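Local coordinates for amine Dehydrogenase (Pseudomonas putida, PDB 1JMX), which probably transfers electrons through two bound hemes c, as the heme-bearing subunit of a quinohemoprotein amine dehydrogenase, at residues 365-379 with 475-487. Numbering follows the deposited sequence.
Sequences VEEVKVVPAFSIARI and QTGEGHMIVTVQR. With NI (nickel (II) ion), chain D.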
ATOM      1  N   VAL A 365      19.213  29.133  21.000  1.00 24.78           N
ATOM      2  CA  VAL A 365      18.256  28.124  20.577  1.00 22.58           C
ATOM      3  C   VAL A 365      17.765  27.390  21.819  1.00 23.36           C
ATOM      4  O   VAL A 365      18.553  26.907  22.640  1.00 23.10           O
ATOM      5  CB  VAL A 365      18.861  27.126  19.561  1.00 20.21           C
ATOM      6  CG1 VAL A 365      17.794  26.159  19.101  1.00 19.46           C
ATOM      7  CG2 VAL A 365      19.435  27.867  18.364  1.00 17.90           C
ATOM      8  N   GLU A 366      16.446  27.328  21.939  1.00 24.00           N
ATOM      9  CA  GLU A 366      15.764  26.710  23.067  1.00 24.36           C
ATOM     10  C   GLU A 366      15.234  25.297  22.792  1.00 22.61           C
ATOM     11  O   GLU A 366      15.460  24.369  23.570  1.00 22.58           O
ATOM     12  CB  GLU A 366      14.598  27.621  23.423  1.00 26.57           C
ATOM     13  CG  GLU A 366      14.043  27.490  24.800  1.00 30.76           C
ATOM     14  CD  GLU A 366      13.020  28.578  25.070  1.00 33.82           C
ATOM     15  OE1 GLU A 366      11.976  28.608  24.365  1.00 32.53           O
ATOM     16  OE2 GLU A 366      13.280  29.424  25.961  1.00 36.75           O
ATOM     17  N   GLU A 367      14.544  25.147  21.669  1.00 20.98           N
ATOM     18  CA  GLU A 367      13.925  23.884  21.293  1.00 18.64           C
ATOM     19  C   GLU A 367      14.266  23.494  19.850  1.00 17.57           C
ATOM     20  O   GLU A 367      14.416  24.358  18.982  1.00 18.18           O
ATOM     21  CB  GLU A 367      12.410  24.044  21.492  1.00 17.49           C
ATOM     22  CG  GLU A 367      11.514  23.280  20.541  1.00 17.78           C
ATOM     23  CD  GLU A 367      11.349  21.826  20.908  1.00 18.93           C
ATOM     24  OE1 GLU A 367      12.097  21.324  21.766  1.00 17.85           O
ATOM     25  OE2 GLU A 367      10.457  21.177  20.333  1.00 20.98           O
ATOM     26  N   VAL A 368      14.409  22.195  19.599  1.00 16.60           N
ATOM     27  CA  VAL A 368      14.731  21.709  18.259  1.00 15.72           C
ATOM     28  C   VAL A 368      13.736  20.657  17.789  1.00 16.11           C
ATOM     29  O   VAL A 368      13.404  19.735  18.536  1.00 16.85           O
ATOM     30  CB  VAL A 368      16.139  21.097  18.200  1.00 15.94           C
ATOM     31  CG1 VAL A 368      16.460  20.648  16.786  1.00 14.10           C
ATOM     32  CG2 VAL A 368      17.159  22.101  18.671  1.00 15.90           C
ATOM     33  N   LYS A 369      13.265  20.803  16.552  1.00 15.95           N
ATOM     34  CA  LYS A 369      12.316  19.866  15.958  1.00 15.60           C
ATOM     35  C   LYS A 369      12.876  19.253  14.681  1.00 15.85           C
ATOM     36  O   LYS A 369      13.372  19.960  13.812  1.00 15.64           O
ATOM     37  CB  LYS A 369      10.992  20.563  15.629  1.00 15.84           C
ATOM     38  CG  LYS A 369      10.290  21.163  16.823  1.00 17.49           C
ATOM     39  CD  LYS A 369       9.005  21.850  16.415  1.00 18.29           C
ATOM     40  CE  LYS A 369       8.439  22.658  17.554  1.00 18.49           C
ATOM     41  NZ  LYS A 369       8.272  21.828  18.776  1.00 20.74           N
ATOM     42  N   VAL A 370      12.812  17.930  14.581  1.00 14.61           N
ATOM     43  CA  VAL A 370      13.278  17.240  13.388  1.00 14.53           C
ATOM     44  C   VAL A 370      12.146  17.260  12.362  1.00 14.14           C
ATOM     45  O   VAL A 370      11.004  16.919  12.672  1.00 15.15           O
ATOM     46  CB  VAL A 370      13.697  15.780  13.683  1.00 13.13           C
ATOM     47  CG1 VAL A 370      14.006  15.042  12.385  1.00 11.18           C
ATOM     48  CG2 VAL A 370      14.911  15.766  14.588  1.00 12.06           C
ATOM     49  N   VAL A 371      12.480  17.679  11.151  1.00 13.54           N
ATOM     50  CA  VAL A 371      11.534  17.775  10.055  1.00 13.82           C
ATOM     51  C   VAL A 371      12.000  16.892   8.891  1.00 14.41           C
ATOM     52  O   VAL A 371      13.123  17.036   8.414  1.00 14.85           O
ATOM     53  CB  VAL A 371      11.426  19.236   9.581  1.00 12.46           C
ATOM     54  CG1 VAL A 371      10.618  19.331   8.311  1.00 14.24           C
ATOM     55  CG2 VAL A 371      10.806  20.087  10.676  1.00 13.76           C
ATOM     56  N   PRO A 372      11.152  15.939   8.449  1.00 14.49           N
ATOM     57  CA  PRO A 372       9.810  15.656   8.978  1.00 13.94           C
ATOM     58  C   PRO A 372       9.861  14.891  10.307  1.00 13.48           C
ATOM     59  O   PRO A 372      10.817  14.156  10.572  1.00 13.94           O
ATOM     60  CB  PRO A 372       9.192  14.808   7.866  1.00 14.08           C
ATOM     61  CG  PRO A 372      10.358  14.037   7.360  1.00 13.25           C
ATOM     62  CD  PRO A 372      11.426  15.101   7.267  1.00 13.60           C
ATOM     63  N   ALA A 373       8.840  15.076  11.141  1.00 13.23           N
ATOM     64  CA  ALA A 373       8.770  14.405  12.445  1.00 12.92           C
ATOM     65  C   ALA A 373       8.627  12.892  12.278  1.00 13.24           C
ATOM     66  O   ALA A 373       9.158  12.122  13.076  1.00 14.30           O
ATOM     67  CB  ALA A 373       7.616  14.967  13.270  1.00 11.72           C
ATOM     68  N   PHE A 374       7.883  12.490  11.246  1.00 13.39           N
ATOM     69  CA  PHE A 374       7.665  11.084  10.913  1.00 13.45           C
ATOM     70  C   PHE A 374       7.813  10.904   9.400  1.00 12.69           C
ATOM     71  O   PHE A 374       7.324  11.713   8.618  1.00 13.73           O
ATOM     72  CB  PHE A 374       6.276  10.617  11.358  1.00 14.23           C
ATOM     73  CG  PHE A 374       6.003   9.166  11.053  1.00 16.25           C
ATOM     74  CD1 PHE A 374       6.613   8.158  11.796  1.00 16.97           C
ATOM     75  CD2 PHE A 374       5.156   8.804  10.008  1.00 17.55           C
ATOM     76  CE1 PHE A 374       6.386   6.810  11.508  1.00 17.39           C
ATOM     77  CE2 PHE A 374       4.918   7.457   9.711  1.00 16.41           C
ATOM     78  CZ  PHE A 374       5.535   6.460  10.462  1.00 17.15           C
ATOM     79  N   SER A 375       8.509   9.850   8.991  1.00 12.28           N
ATOM     80  CA  SER A 375       8.713   9.591   7.572  1.00 12.71           C
ATOM     81  C   SER A 375       8.973   8.118   7.281  1.00 12.02           C
ATOM     82  O   SER A 375       9.275   7.335   8.179  1.00 11.54           O
ATOM     83  CB  SER A 375       9.862  10.447   7.025  1.00 13.18           C
ATOM     84  OG  SER A 375      11.110  10.050   7.564  1.00 14.48           O
ATOM     85  N   ILE A 376       8.880   7.758   6.009  1.00 11.99           N
ATOM     86  CA  ILE A 376       9.089   6.385   5.577  1.00 12.55           C
ATOM     87  C   ILE A 376      10.249   6.260   4.588  1.00 12.25           C
ATOM     88  O   ILE A 376      10.251   6.896   3.535  1.00 13.65           O
ATOM     89  CB  ILE A 376       7.798   5.804   4.896  1.00 14.18           C
ATOM     90  CG1 ILE A 376       6.629   5.776   5.885  1.00 14.36           C
ATOM     91  CG2 ILE A 376       8.066   4.418   4.298  1.00 13.28           C
ATOM     92  CD1 ILE A 376       6.832   4.847   7.047  1.00 16.31           C
ATOM     93  N   ALA A 377      11.234   5.447   4.955  1.00 11.89           N
ATOM     94  CA  ALA A 377      12.386   5.159   4.105  1.00 11.87           C
ATOM     95  C   ALA A 377      12.130   3.747   3.587  1.00 10.85           C
ATOM     96  O   ALA A 377      11.463   2.957   4.251  1.00 10.54           O
ATOM     97  CB  ALA A 377      13.671   5.202   4.925  1.00 11.67           C
ATOM     98  N   ARG A 378      12.618   3.419   2.399  1.00 10.95           N
ATOM     99  CA  ARG A 378      12.376   2.082   1.867  1.00 10.21           C
ATOM    100  C   ARG A 378      13.625   1.438   1.286  1.00 10.22           C
ATOM    101  O   ARG A 378      14.440   2.092   0.646  1.00  9.64           O
ATOM    102  CB  ARG A 378      11.273   2.121   0.795  1.00 11.31           C
ATOM    103  CG  ARG A 378      10.133   3.092   1.094  1.00 14.40           C
ATOM    104  CD  ARG A 378       9.050   3.100   0.027  1.00 14.00           C
ATOM    105  NE  ARG A 378       8.187   1.945   0.190  1.00 17.25           N
ATOM    106  CZ  ARG A 378       6.883   1.990   0.440  1.00 13.57           C
ATOM    107  NH1 ARG A 378       6.244   3.148   0.546  1.00 12.52           N
ATOM    108  NH2 ARG A 378       6.235   0.857   0.656  1.00 13.25           N
ATOM    109  N   ILE A 379      13.788   0.149   1.534  1.00 10.69           N
ATOM    110  CA  ILE A 379      14.919  -0.572   0.988  1.00 11.52           C
ATOM    111  C   ILE A 379      14.683  -0.639  -0.519  1.00 11.77           C
ATOM    112  O   ILE A 379      13.574  -0.419  -0.991  1.00 10.90           O
ATOM    113  CB  ILE A 379      15.046  -2.008   1.586  1.00 12.72           C
ATOM    114  CG1 ILE A 379      13.781  -2.828   1.305  1.00 13.06           C
ATOM    115  CG2 ILE A 379      15.331  -1.935   3.088  1.00 11.42           C
ATOM    116  CD1 ILE A 379      13.798  -4.226   1.913  1.00 13.44           C
ATOM    117  N   GLN A 475      21.937  21.639  21.201  1.00 22.22           N
ATOM    118  CA  GLN A 475      20.545  21.339  21.561  1.00 22.16           C
ATOM    119  C   GLN A 475      20.071  20.195  20.666  1.00 21.34           C
ATOM    120  O   GLN A 475      20.288  20.218  19.456  1.00 19.97           O
ATOM    121  CB  GLN A 475      19.638  22.559  21.372  1.00 23.34           C
ATOM    122  CG  GLN A 475      19.971  23.766  22.252  1.00 27.97           C
ATOM    123  CD  GLN A 475      21.022  24.704  21.629  1.00 31.10           C
ATOM    124  OE1 GLN A 475      21.652  24.369  20.611  1.00 28.51           O
ATOM    125  NE2 GLN A 475      21.192  25.896  22.231  1.00 30.16           N
ATOM    126  N   THR A 476      19.435  19.193  21.266  1.00 20.04           N
ATOM    127  CA  THR A 476      18.968  18.033  20.516  1.00 19.46           C
ATOM    128  C   THR A 476      17.492  18.034  20.093  1.00 19.16           C
ATOM    129  O   THR A 476      16.638  18.652  20.724  1.00 18.29           O
ATOM    130  CB  THR A 476      19.268  16.734  21.288  1.00 18.71           C
ATOM    131  OG1 THR A 476      18.571  16.752  22.535  1.00 21.61           O
ATOM    132  CG2 THR A 476      20.748  16.612  21.564  1.00 17.55           C
ATOM    133  N   GLY A 477      17.228  17.308  19.011  1.00 19.36           N
ATOM    134  CA  GLY A 477      15.892  17.167  18.459  1.00 19.22           C
ATOM    135  C   GLY A 477      15.706  15.710  18.076  1.00 19.47           C
ATOM    136  O   GLY A 477      16.659  15.034  17.693  1.00 18.17           O
ATOM    137  N   GLU A 478      14.472  15.230  18.146  1.00 20.10           N
ATOM    138  CA  GLU A 478      14.178  13.835  17.842  1.00 21.87           C
ATOM    139  C   GLU A 478      13.076  13.604  16.808  1.00 21.07           C
ATOM    140  O   GLU A 478      12.013  14.222  16.857  1.00 21.15           O
ATOM    141  CB  GLU A 478      13.801  13.119  19.128  1.00 24.95           C
ATOM    142  CG  GLU A 478      14.751  12.029  19.506  1.00 31.82           C
ATOM    143  CD  GLU A 478      14.571  11.572  20.938  1.00 35.27           C
ATOM    144  OE1 GLU A 478      13.405  11.357  21.357  1.00 36.68           O
ATOM    145  OE2 GLU A 478      15.603  11.434  21.645  1.00 37.94           O
ATOM    146  N   GLY A 479      13.325  12.654  15.915  1.00 19.80           N
ATOM    147  CA  GLY A 479      12.366  12.315  14.881  1.00 16.86           C
ATOM    148  C   GLY A 479      12.159  10.811  14.861  1.00 15.79           C
ATOM    149  O   GLY A 479      12.863  10.071  15.547  1.00 14.29           O
ATOM    150  N   HIS A 480      11.178  10.365  14.084  1.00 14.98           N
ATOM    151  CA  HIS A 480      10.867   8.948  13.971  1.00 13.52           C
ATOM    152  C   HIS A 480      10.853   8.530  12.514  1.00 13.00           C
ATOM    153  O   HIS A 480      10.113   9.086  11.704  1.00 12.76           O
ATOM    154  CB  HIS A 480       9.505   8.649  14.605  1.00 12.27           C
ATOM    155  CG  HIS A 480       9.171   7.188  14.676  1.00 11.36           C
ATOM    156  ND1 HIS A 480       7.911   6.729  14.987  1.00 10.77           N
ATOM    157  CD2 HIS A 480       9.936   6.087  14.498  1.00 10.20           C
ATOM    158  CE1 HIS A 480       7.913   5.411  15.002  1.00 10.56           C
ATOM    159  NE2 HIS A 480       9.131   4.997  14.709  1.00 11.29           N
ATOM    160  N   MET A 481      11.672   7.537  12.194  1.00 13.65           N
ATOM    161  CA  MET A 481      11.753   7.020  10.842  1.00 13.30           C
ATOM    162  C   MET A 481      11.632   5.502  10.821  1.00 13.40           C
ATOM    163  O   MET A 481      12.196   4.806  11.661  1.00 13.83           O
ATOM    164  CB  MET A 481      13.075   7.433  10.187  1.00 13.66           C
ATOM    165  CG  MET A 481      13.283   6.839   8.800  1.00 15.16           C
ATOM    166  SD  MET A 481      14.906   7.124   8.097  1.00 15.94           S
ATOM    167  CE  MET A 481      15.944   6.316   9.297  1.00 13.49           C
ATOM    168  N   ILE A 482      10.855   4.998   9.871  1.00 14.00           N
ATOM    169  CA  ILE A 482      10.688   3.561   9.691  1.00 13.14           C
ATOM    170  C   ILE A 482      11.217   3.222   8.297  1.00 12.90           C
ATOM    171  O   ILE A 482      10.857   3.867   7.314  1.00 12.29           O
ATOM    172  CB  ILE A 482       9.203   3.123   9.814  1.00 12.62           C
ATOM    173  CG1 ILE A 482       8.748   3.190  11.269  1.00 12.14           C
ATOM    174  CG2 ILE A 482       9.018   1.717   9.279  1.00 11.77           C
ATOM    175  CD1 ILE A 482       7.286   2.948  11.445  1.00 13.60           C
ATOM    176  N   VAL A 483      12.149   2.277   8.241  1.00 12.36           N
ATOM    177  CA  VAL A 483      12.714   1.831   6.978  1.00 11.91           C
ATOM    178  C   VAL A 483      11.984   0.543   6.653  1.00 12.35           C
ATOM    179  O   VAL A 483      12.061  -0.419   7.415  1.00 11.89           O
ATOM    180  CB  VAL A 483      14.219   1.522   7.097  1.00 10.79           C
ATOM    181  CG1 VAL A 483      14.784   1.146   5.743  1.00 12.45           C
ATOM    182  CG2 VAL A 483      14.964   2.714   7.672  1.00 11.42           C
ATOM    183  N   THR A 484      11.202   0.555   5.576  1.00 14.41           N
ATOM    184  CA  THR A 484      10.463  -0.636   5.163  1.00 15.90           C
ATOM    185  C   THR A 484      10.712  -1.182   3.779  1.00 14.26           C
ATOM    186  O   THR A 484      11.660  -0.797   3.096  1.00 12.57           O
ATOM    187  CB  THR A 484       8.941  -0.496   5.297  1.00 18.13           C
ATOM    188  OG1 THR A 484       8.522   0.857   5.051  1.00 20.91           O
ATOM    189  CG2 THR A 484       8.525  -0.999   6.610  1.00 20.16           C
ATOM    190  N   VAL A 485       9.806  -2.077   3.393  1.00 12.56           N
ATOM    191  CA  VAL A 485       9.822  -2.773   2.126  1.00 11.69           C
ATOM    192  C   VAL A 485       9.347  -1.942   0.935  1.00 11.48           C
ATOM    193  O   VAL A 485       8.706  -0.903   1.082  1.00 10.45           O
ATOM    194  CB  VAL A 485       8.978  -4.066   2.239  1.00 11.54           C
ATOM    195  CG1 VAL A 485       9.472  -4.900   3.422  1.00  9.23           C
ATOM    196  CG2 VAL A 485       7.502  -3.727   2.416  1.00  9.56           C
ATOM    197  N   GLN A 486       9.646  -2.451  -0.252  1.00 12.71           N
ATOM    198  CA  GLN A 486       9.287  -1.801  -1.503  1.00 14.94           C
ATOM    199  C   GLN A 486       7.812  -1.988  -1.855  1.00 13.84           C
ATOM    200  O   GLN A 486       7.078  -2.717  -1.183  1.00 14.95           O
ATOM    201  CB  GLN A 486      10.111  -2.376  -2.670  1.00 15.36           C
ATOM    202  CG  GLN A 486      11.492  -2.941  -2.333  1.00 19.49           C
ATOM    203  CD  GLN A 486      11.467  -4.425  -1.989  1.00 16.16           C
ATOM    204  OE1 GLN A 486      11.254  -4.791  -0.847  1.00 16.56           O
ATOM    205  NE2 GLN A 486      11.715  -5.276  -2.977  1.00 15.35           N
ATOM    206  N   ARG A 487       7.399  -1.285  -2.905  1.00 13.42           N
ATOM    207  CA  ARG A 487       6.061  -1.377  -3.467  1.00 13.02           C
ATOM    208  C   ARG A 487       6.335  -1.298  -4.966  1.00 13.46           C
ATOM    209  O   ARG A 487       7.170  -0.506  -5.407  1.00 15.04           O
ATOM    210  CB  ARG A 487       5.121  -0.262  -2.976  1.00 11.97           C
ATOM    211  CG  ARG A 487       5.593   1.162  -3.167  1.00 13.35           C
ATOM    212  CD  ARG A 487       4.520   2.149  -2.724  1.00 12.97           C
ATOM    213  NE  ARG A 487       3.461   2.300  -3.721  1.00 13.07           N
ATOM    214  CZ  ARG A 487       2.361   3.037  -3.565  1.00 13.88           C
ATOM    215  NH1 ARG A 487       2.137   3.706  -2.439  1.00 14.16           N
ATOM    216  NH2 ARG A 487       1.501   3.160  -4.571  1.00 13.89           N
TER
HETATM  217 NI    NI D2001      12.484  19.583  22.506  1.00 19.97          NI
HETATM  218  O   HOH W   1      12.027  16.848  19.135  1.00 18.55           O
HETATM  219  O   HOH W   2      10.478  16.403  16.414  1.00 32.55           O
HETATM  220  O   HOH W   3      11.036  11.225  10.353  1.00 16.17           O
HETATM  221  O   HOH W   4      12.887  17.628  23.122  1.00 13.88           O
HETATM  222  O   HOH W   5      14.423  20.236  23.344  1.00 60.89           O
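F374 and H480 both hold CG anti to the backbone N (chi1 -179° and -173°), which sends their rings out side by side from neighbouring strands of the immunoglobulin-like (E-set) domain IV. The two strands, 374-378 and 476-484, run parallel, and F374 turns an edge to the face of H480 in an offset edge-to-face pair, centroids 5.3 Å apart; the imidazole also reaches N463 through NE2. On the same face the apolar I482 CD1 sits at the edge of the F374 ring, 4.0 Å from F374 CE1. On the other face the A377 methyl is small enough to fit against both M481 SD and V483 CG2. Before the cis-proline P372 the pairing opens: water 1 links V368 O to E478 N, and G477 and G479 leave room for V368 and V370, where a CB would clash. Arginine suits position 378 by offering two N-H groups to one carbonyl: the bend at chi3 (78°) brings them side-on to V485 O, and NH2 also donates to an acidic side chain of a neighbouring subunit. With an alanine in place of R378, V485 O would probably lose both side-chain donors, and that acid this partner. R487 CG lies 3.8 Å above the plane of the R378 guanidinium, over its centre.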